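Putative cyclohexadienyl dehydrogenase and ADH prephenate dehydrogenase (Rhizobium meliloti, PDB 4WJI) is a cyclohexadienyl dehydrogenase of tyrosine biosynthesis that binds NADP and probably converts prephenate to 4-hydroxyphenylpyruvate by oxidative decarboxylation. Local coordinates at the interface of chains A and B. Residues are numbered along the deposited sequence; one frame, centred on the assembly and turned at random. Chains: chain A/B, Putative cyclohexadienyl dehydrogenase and ADH prephenate dehydrogenase.

Contact 1: the interface of chains A and B. Residues chain A 193, 235-236, 239-240, 246; chain B 264, 267, 269, 272, 276.
The ring of B:Phe276 meets helix 232-241 of chain A with its rim: the backbone N of A:Arg236 lies at the edge, in the ring plane, 3.6 Å from CE2. One face of the same ring is roofed within its own chain by the carbonyl O of B:Leu272, offset toward the rim. This is part of the helical dimerization domain of the prephenate/arogenate dehydrogenase family, two-fold symmetric between the chains. CD2 of B:Phe276 touches CB of A:Trp235 at 3.8 Å; A:Trp235 also lines the tyrosine pocket, so the partner's phenylalanine backs a residue of that pocket. The ring tip CZ faces the thiol sulfur SG of A:Cys239 at 4.0 Å. An alanine in place of B:Phe276 would probably open a gap against the A:Trp235-A:Arg236 backbone and leave the A:Cys239 sulfur without its aromatic neighbour. CB of A:Cys239 also receives the CD1 branch of B:Leu272 at 3.8 Å. B:Ile264 projects its CD1 from helix 243-265, with CG1 anti to its carbonyl carbon (chi1 -64°), and meets CD1 of A:Ile193 tip to tip at 3.9 Å, while A:Ile246 crosses it at about a right angle and touches it through CG2. Water 1 bridges the carbonyl O atoms of A:Cys239 and B:Ile264. CD2 of A:Leu240 rests on B:Gly267, and the aliphatic CG and CD of A:Arg236 lie against the carbonyl O of B:Gly269.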
# COMPACT_ATOMS: atom_id res chain seq x y z
N ILE A 193 3.48 10.00 -5.31
CA ILE A 193 4.57 10.89 -4.94
C ILE A 193 5.09 10.60 -3.52
O ILE A 193 6.30 10.51 -3.33
CB ILE A 193 4.13 12.35 -5.06
CG1 ILE A 193 4.00 12.70 -6.55
CG2 ILE A 193 5.07 13.31 -4.33
CD1 ILE A 193 3.16 13.95 -6.81
N TRP A 235 5.30 8.46 -14.55
CA TRP A 235 5.11 9.30 -13.37
C TRP A 235 5.84 10.63 -13.44
O TRP A 235 5.31 11.61 -12.91
CB TRP A 235 5.43 8.50 -12.06
CG TRP A 235 4.26 7.58 -11.82
CD1 TRP A 235 4.18 6.24 -12.08
CD2 TRP A 235 2.96 8.00 -11.39
NE1 TRP A 235 2.91 5.81 -11.82
CE2 TRP A 235 2.14 6.86 -11.38
CE3 TRP A 235 2.42 9.21 -10.97
CZ2 TRP A 235 0.79 6.92 -11.01
CZ3 TRP A 235 1.11 9.27 -10.64
CH2 TRP A 235 0.29 8.14 -10.67
N ARG A 236 6.99 10.69 -14.10
CA ARG A 236 7.60 11.97 -14.44
C ARG A 236 6.56 12.81 -15.19
O ARG A 236 6.32 13.99 -14.84
CB ARG A 236 8.86 11.78 -15.28
CG ARG A 236 9.45 13.10 -15.79
CD ARG A 236 10.37 12.88 -16.95
NE ARG A 236 9.64 12.47 -18.12
CZ ARG A 236 10.18 11.98 -19.22
NH1 ARG A 236 11.48 11.77 -19.29
NH2 ARG A 236 9.39 11.69 -20.25
N CYS A 239 3.66 14.26 -13.04
CA CYS A 239 4.11 15.37 -12.20
C CYS A 239 4.32 16.66 -13.01
O CYS A 239 4.07 17.76 -12.50
CB CYS A 239 5.42 15.01 -11.50
SG CYS A 239 5.23 13.79 -10.20
N LEU A 240 4.79 16.50 -14.23
CA LEU A 240 5.02 17.67 -15.12
C LEU A 240 3.71 18.26 -15.65
O LEU A 240 3.63 19.45 -15.93
CB LEU A 240 5.89 17.28 -16.32
CG LEU A 240 7.36 16.93 -16.00
CD1 LEU A 240 8.08 16.32 -17.20
CD2 LEU A 240 8.12 18.13 -15.46
N ILE A 246 -1.36 18.97 -8.11
CA ILE A 246 -0.45 18.24 -7.27
C ILE A 246 0.14 19.13 -6.17
O ILE A 246 0.24 18.73 -5.00
CB ILE A 246 0.65 17.55 -8.12
CG1 ILE A 246 0.02 16.36 -8.89
CG2 ILE A 246 1.82 17.11 -7.27
CD1 ILE A 246 0.93 15.73 -9.91
N ILE B 264 9.02 19.42 -8.58
CA ILE B 264 7.73 19.56 -9.26
C ILE B 264 7.41 21.04 -9.59
O ILE B 264 7.01 21.39 -10.71
CB ILE B 264 6.60 18.92 -8.42
CG1 ILE B 264 6.82 17.41 -8.27
CG2 ILE B 264 5.25 19.14 -9.07
CD1 ILE B 264 5.84 16.73 -7.32
N GLY B 267 9.55 22.07 -12.53
CA GLY B 267 9.49 21.24 -13.71
C GLY B 267 10.79 20.50 -14.03
O GLY B 267 11.14 20.32 -15.21
N GLY B 269 12.16 17.57 -14.74
CA GLY B 269 11.80 16.22 -15.15
C GLY B 269 12.93 15.25 -14.96
O GLY B 269 12.66 14.08 -14.66
N LEU B 272 13.13 14.17 -11.30
CA LEU B 272 12.00 13.28 -11.02
C LEU B 272 12.25 11.90 -11.58
O LEU B 272 12.07 10.90 -10.88
CB LEU B 272 10.72 13.85 -11.61
CG LEU B 272 10.26 15.18 -10.97
CD1 LEU B 272 9.09 15.77 -11.73
CD2 LEU B 272 9.92 15.00 -9.50
N PHE B 276 12.56 8.39 -9.38
CA PHE B 276 11.60 7.31 -9.63
C PHE B 276 12.28 6.05 -10.17
O PHE B 276 11.80 4.93 -9.94
CB PHE B 276 10.51 7.80 -10.61
CG PHE B 276 9.72 9.00 -10.14
CD1 PHE B 276 9.75 9.44 -8.81
CD2 PHE B 276 8.93 9.71 -11.05
CE1 PHE B 276 9.02 10.54 -8.42
CE2 PHE B 276 8.19 10.79 -10.65
CZ PHE B 276 8.24 11.22 -9.35
O HOH W 1 5.94 20.00 -12.86

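Contact 2: the interface of chains A and B. Residues chain A 186, 249, 252-253, 256-257, 278; chain B 197, 200-201, 204.
The hydroxyl OG1 of B:Thr201 has two acceptors in bonding reach: the carbonyl O of B:Asn197, one turn back in its own helix, at 2.9 Å, and carboxylate OD2 of A:Asp256 across the interface at 3.0 Å. Its one hydrogen must be shared between them or go to one at a time. Helix 177-203 of chain B here packs on helix 243-265 of chain A in the dimerization domain of this prephenate dehydrogenase family. The hydroxyl meets OD2 on its anti side, 23° out of the carboxylate plane. A:Asp256 is also a magnesium-binding residue, though no metal is bound to it here. With CG2 anti to the backbone N of B:Thr201, the methyl is turned onto CB of A:Arg252 at 3.8 Å.

ND2 of B:Asn197 donates to the carbonyl O of A:Phe253 at 3.0 Å, nearly in its own amide plane, and sits 3.3 Å above one face of the A:Phe253 ring, toward the rim. Amide and ring planes stand 80° apart. CD1 of A:Leu257 lies over one face of the amide, 3.9 Å from CG. Poorly ordered A:Arg278 and B:Asp204 form a salt bridge without a hydrogen bond, since the N-H of NH1 points elsewhere; their planes lie 26° apart, and water 2 links NH2 to OD2.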
# COMPACT_ATOMS: atom_id res chain seq x y z
N ILE A 186 -5.45 13.94 -5.56
CA ILE A 186 -5.51 13.37 -4.20
C ILE A 186 -5.63 11.86 -4.20
O ILE A 186 -5.01 11.24 -3.34
CB ILE A 186 -6.59 14.06 -3.31
CG1 ILE A 186 -6.55 13.52 -1.88
CG2 ILE A 186 -7.98 13.94 -3.88
CD1 ILE A 186 -5.20 13.74 -1.17
N MSE A 249 -2.30 19.76 -3.38
CA MSE A 249 -2.48 18.62 -2.48
C MSE A 249 -1.24 18.38 -1.63
O MSE A 249 -1.38 18.02 -0.43
CB MSE A 249 -2.85 17.37 -3.29
CG MSE A 249 -4.21 17.53 -4.01
SE MSE A 249 -5.67 17.94 -2.75
CE MSE A 249 -7.04 17.96 -4.18
N ARG A 252 -1.42 20.83 1.32
CA ARG A 252 -2.40 20.34 2.32
C ARG A 252 -1.80 19.20 3.16
O ARG A 252 -1.88 19.20 4.41
CB ARG A 252 -3.73 19.90 1.68
CG ARG A 252 -4.52 21.06 1.06
CD ARG A 252 -5.80 20.64 0.37
N PHE A 253 -1.17 18.24 2.47
CA PHE A 253 -0.53 17.09 3.10
C PHE A 253 0.56 17.53 4.09
O PHE A 253 0.63 17.02 5.20
CB PHE A 253 0.08 16.17 2.02
CG PHE A 253 0.92 15.05 2.57
CD1 PHE A 253 2.27 15.25 2.83
CD2 PHE A 253 0.38 13.80 2.85
CE1 PHE A 253 3.05 14.27 3.40
CE2 PHE A 253 1.17 12.80 3.40
CZ PHE A 253 2.51 13.03 3.67
N ASP A 256 -0.74 19.16 7.26
CA ASP A 256 -1.29 18.13 8.15
C ASP A 256 -0.18 17.33 8.81
O ASP A 256 -0.26 17.03 10.03
CB ASP A 256 -2.19 17.21 7.35
CG ASP A 256 -3.56 17.85 6.99
OD1 ASP A 256 -3.87 19.01 7.40
OD2 ASP A 256 -4.34 17.20 6.26
N LEU A 257 0.90 17.04 8.07
CA LEU A 257 1.99 16.29 8.65
C LEU A 257 2.71 17.09 9.73
O LEU A 257 3.13 16.53 10.73
CB LEU A 257 2.98 15.82 7.57
CG LEU A 257 4.00 14.80 8.03
CD1 LEU A 257 3.34 13.51 8.52
CD2 LEU A 257 5.01 14.46 6.93
N ARG A 278 -10.54 8.36 12.95
CA ARG A 278 -11.28 9.04 11.87
C ARG A 278 -10.96 8.37 10.52
O ARG A 278 -11.82 8.20 9.66
CB ARG A 278 -10.90 10.53 11.85
CG ARG A 278 -11.46 11.33 10.70
CD ARG A 278 -11.51 12.82 11.03
NE ARG A 278 -10.20 13.47 11.15
CZ ARG A 278 -9.45 13.90 10.13
NH1 ARG A 278 -9.83 13.73 8.87
NH2 ARG A 278 -8.29 14.49 10.37
N ASN B 197 -1.73 10.07 7.62
CA ASN B 197 -1.73 11.48 7.26
C ASN B 197 -2.39 11.70 5.91
O ASN B 197 -3.22 12.62 5.77
CB ASN B 197 -0.34 12.08 7.27
CG ASN B 197 -0.40 13.59 7.25
OD1 ASN B 197 -0.88 14.20 8.23
ND2 ASN B 197 0.04 14.20 6.18
N GLY B 200 -6.14 11.26 6.18
CA GLY B 200 -6.71 12.43 6.83
C GLY B 200 -6.82 13.65 5.91
O GLY B 200 -7.79 14.39 5.95
N THR B 201 -5.79 13.85 5.10
CA THR B 201 -5.77 14.94 4.14
C THR B 201 -6.99 14.87 3.19
O THR B 201 -7.66 15.90 2.92
CB THR B 201 -4.42 15.00 3.37
OG1 THR B 201 -3.36 15.15 4.31
CG2 THR B 201 -4.36 16.19 2.39
N ASP B 204 -10.45 15.75 4.58
CA ASP B 204 -10.65 17.15 4.91
C ASP B 204 -11.10 18.00 3.73
O ASP B 204 -11.48 19.14 3.92
CB ASP B 204 -9.35 17.75 5.53
CG ASP B 204 -9.00 17.20 6.91
OD1 ASP B 204 -9.90 16.64 7.60
OD2 ASP B 204 -7.81 17.34 7.32
O HOH W 2 -6.09 15.65 8.88

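Contact 3: the interface of chains A and B. Residues chain A 124, 143, 291-293; chain B 215-218, 222.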
# COMPACT_ATOMS: atom_id res chain seq x y z
N ILE A 124 -9.64 3.94 -14.37
CA ILE A 124 -9.14 4.00 -12.99
C ILE A 124 -8.76 2.58 -12.59
O ILE A 124 -9.40 1.96 -11.76
CB ILE A 124 -10.14 4.68 -12.06
CG1 ILE A 124 -10.66 5.98 -12.66
CG2 ILE A 124 -9.53 4.89 -10.70
CD1 ILE A 124 -9.60 7.03 -13.02
N ARG A 143 -14.12 -1.71 -12.24
CA ARG A 143 -13.42 -0.47 -12.04
C ARG A 143 -14.25 0.68 -12.64
O ARG A 143 -15.15 0.46 -13.44
CB ARG A 143 -12.09 -0.54 -12.77
CG ARG A 143 -11.18 -1.64 -12.30
CD ARG A 143 -10.31 -1.23 -11.16
NE ARG A 143 -10.98 -1.29 -9.90
CZ ARG A 143 -10.99 -2.38 -9.11
NH1 ARG A 143 -11.63 -2.36 -7.96
NH2 ARG A 143 -10.51 -3.52 -9.51
N GLN A 291 -14.10 -1.85 -3.72
CA GLN A 291 -12.94 -1.28 -4.40
C GLN A 291 -11.62 -1.67 -3.78
O GLN A 291 -10.60 -1.26 -4.28
CB GLN A 291 -13.05 0.23 -4.54
CG GLN A 291 -14.12 0.72 -5.54
CD GLN A 291 -13.89 0.20 -6.94
OE1 GLN A 291 -12.78 0.23 -7.43
NE2 GLN A 291 -14.92 -0.34 -7.55
N ASP A 292 -11.64 -2.44 -2.70
CA ASP A 292 -10.40 -2.91 -2.08
C ASP A 292 -9.75 -3.98 -2.92
O ASP A 292 -10.38 -4.64 -3.70
CB ASP A 292 -10.61 -3.41 -0.66
CG ASP A 292 -11.66 -4.50 -0.54
OD1 ASP A 292 -12.66 -4.48 -1.26
OD2 ASP A 292 -11.48 -5.37 0.33
N THR A 293 -8.44 -4.12 -2.75
CA THR A 293 -7.69 -5.02 -3.59
C THR A 293 -8.13 -6.46 -3.37
O THR A 293 -8.18 -6.92 -2.23
CB THR A 293 -6.15 -4.88 -3.40
OG1 THR A 293 -5.72 -3.53 -3.64
CG2 THR A 293 -5.46 -5.76 -4.39
N LYS B 215 -14.88 5.95 -4.73
CA LYS B 215 -15.07 5.40 -6.05
C LYS B 215 -13.75 5.21 -6.83
O LYS B 215 -13.60 4.21 -7.53
CB LYS B 215 -16.00 6.28 -6.91
CG LYS B 215 -17.43 6.23 -6.44
CD LYS B 215 -18.30 7.34 -6.99
CE LYS B 215 -18.26 7.39 -8.49
NZ LYS B 215 -19.46 8.19 -8.97
N TYR B 216 -12.83 6.18 -6.75
CA TYR B 216 -11.65 6.19 -7.59
C TYR B 216 -10.40 5.76 -6.85
O TYR B 216 -9.25 5.94 -7.35
CB TYR B 216 -11.47 7.58 -8.22
CG TYR B 216 -12.73 8.10 -8.95
CD1 TYR B 216 -13.49 7.31 -9.81
CD2 TYR B 216 -13.19 9.39 -8.71
CE1 TYR B 216 -14.63 7.81 -10.42
CE2 TYR B 216 -14.31 9.89 -9.34
CZ TYR B 216 -15.03 9.09 -10.15
OH TYR B 216 -16.16 9.63 -10.76
N SER B 217 -10.60 5.12 -5.70
CA SER B 217 -9.48 4.72 -4.85
C SER B 217 -8.51 3.70 -5.44
O SER B 217 -7.36 3.60 -4.95
CB SER B 217 -10.01 4.24 -3.48
OG SER B 217 -10.89 3.14 -3.64
N ALA B 218 -8.93 2.96 -6.48
CA ALA B 218 -8.04 1.97 -7.12
C ALA B 218 -6.93 2.58 -7.96
O ALA B 218 -6.14 1.83 -8.54
CB ALA B 218 -8.83 0.94 -7.92
N ARG B 222 -6.24 3.48 -2.24
CA ARG B 222 -6.68 2.33 -1.48
C ARG B 222 -5.55 1.64 -0.69
O ARG B 222 -5.80 1.17 0.45
CB ARG B 222 -7.49 1.34 -2.32
CG ARG B 222 -6.64 0.69 -3.37
CD ARG B 222 -7.48 -0.29 -4.21
NE ARG B 222 -6.71 -0.86 -5.30
CZ ARG B 222 -7.13 -1.88 -6.05
NH1 ARG B 222 -8.32 -2.40 -5.85
NH2 ARG B 222 -6.33 -2.37 -6.99
O HOH W 3 -11.49 2.58 -7.71
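The extended side chain of B:Arg222 crosses that of A:Thr293 at about a right angle and lays its guanidinium flat beneath the threonine hydroxyl. OG1 of A:Thr293 stands over the centre of one face, 3.2 Å from CZ, while CB of B:Ala218, from its own chain, covers the opposite face. CG of B:Arg222 lies between its backbone N and carbonyl carbon (chi1 66°), and the straight chain beyond carries NH1 to the carbonyl O of A:Gln291, to which it donates at 3.0 Å from above the carbonyl plane.

A:Arg143 also crosses B:Arg222 at about a right angle, guanidinium planes 63° apart, and its NE touches CB of B:Ala218 at 3.7 Å. The two NH1 atoms are 3.9 Å apart; their like charges are probably eased by A:Gln291, whose OE1 and carbonyl O take their N-H groups. Within chain A, NH1 of A:Arg143 bonds OE1 of A:Gln291 at 2.9 Å, well above the amide plane, which should limit its rotation. OE1 also binds water 3, shared with the carbonyl O of B:Lys215 and N of B:Ala218. CG2 of A:Ile124 packs against the carbonyl O of B:Tyr216 at 3.5 Å. The site fastens the C-terminal tail of one subunit to the other; A:Ile124 is next to tyrosine-pocket residues, so the partner may help shape that region.

The centres of the C-alpha atoms lie about 20 Å apart for contacts 1 and 2, 23 Å for contacts 1 and 3, and 19 Å for contacts 2 and 3. Helices 177-203 and 243-265 serve both contact 1 and contact 2, and helix 269-278 also enters both, on opposite chains. Contact 3 instead engages the C-terminal tail, the loops at A:Ile124 and A:Arg143, and helices 210-215 and 221-227 and the 3-10 helix 217-219 of the partner. Each patch recurs with the chains exchanged. Contacts 1 and 3 both border the tyrosine pocket, so dimer formation may help shape it.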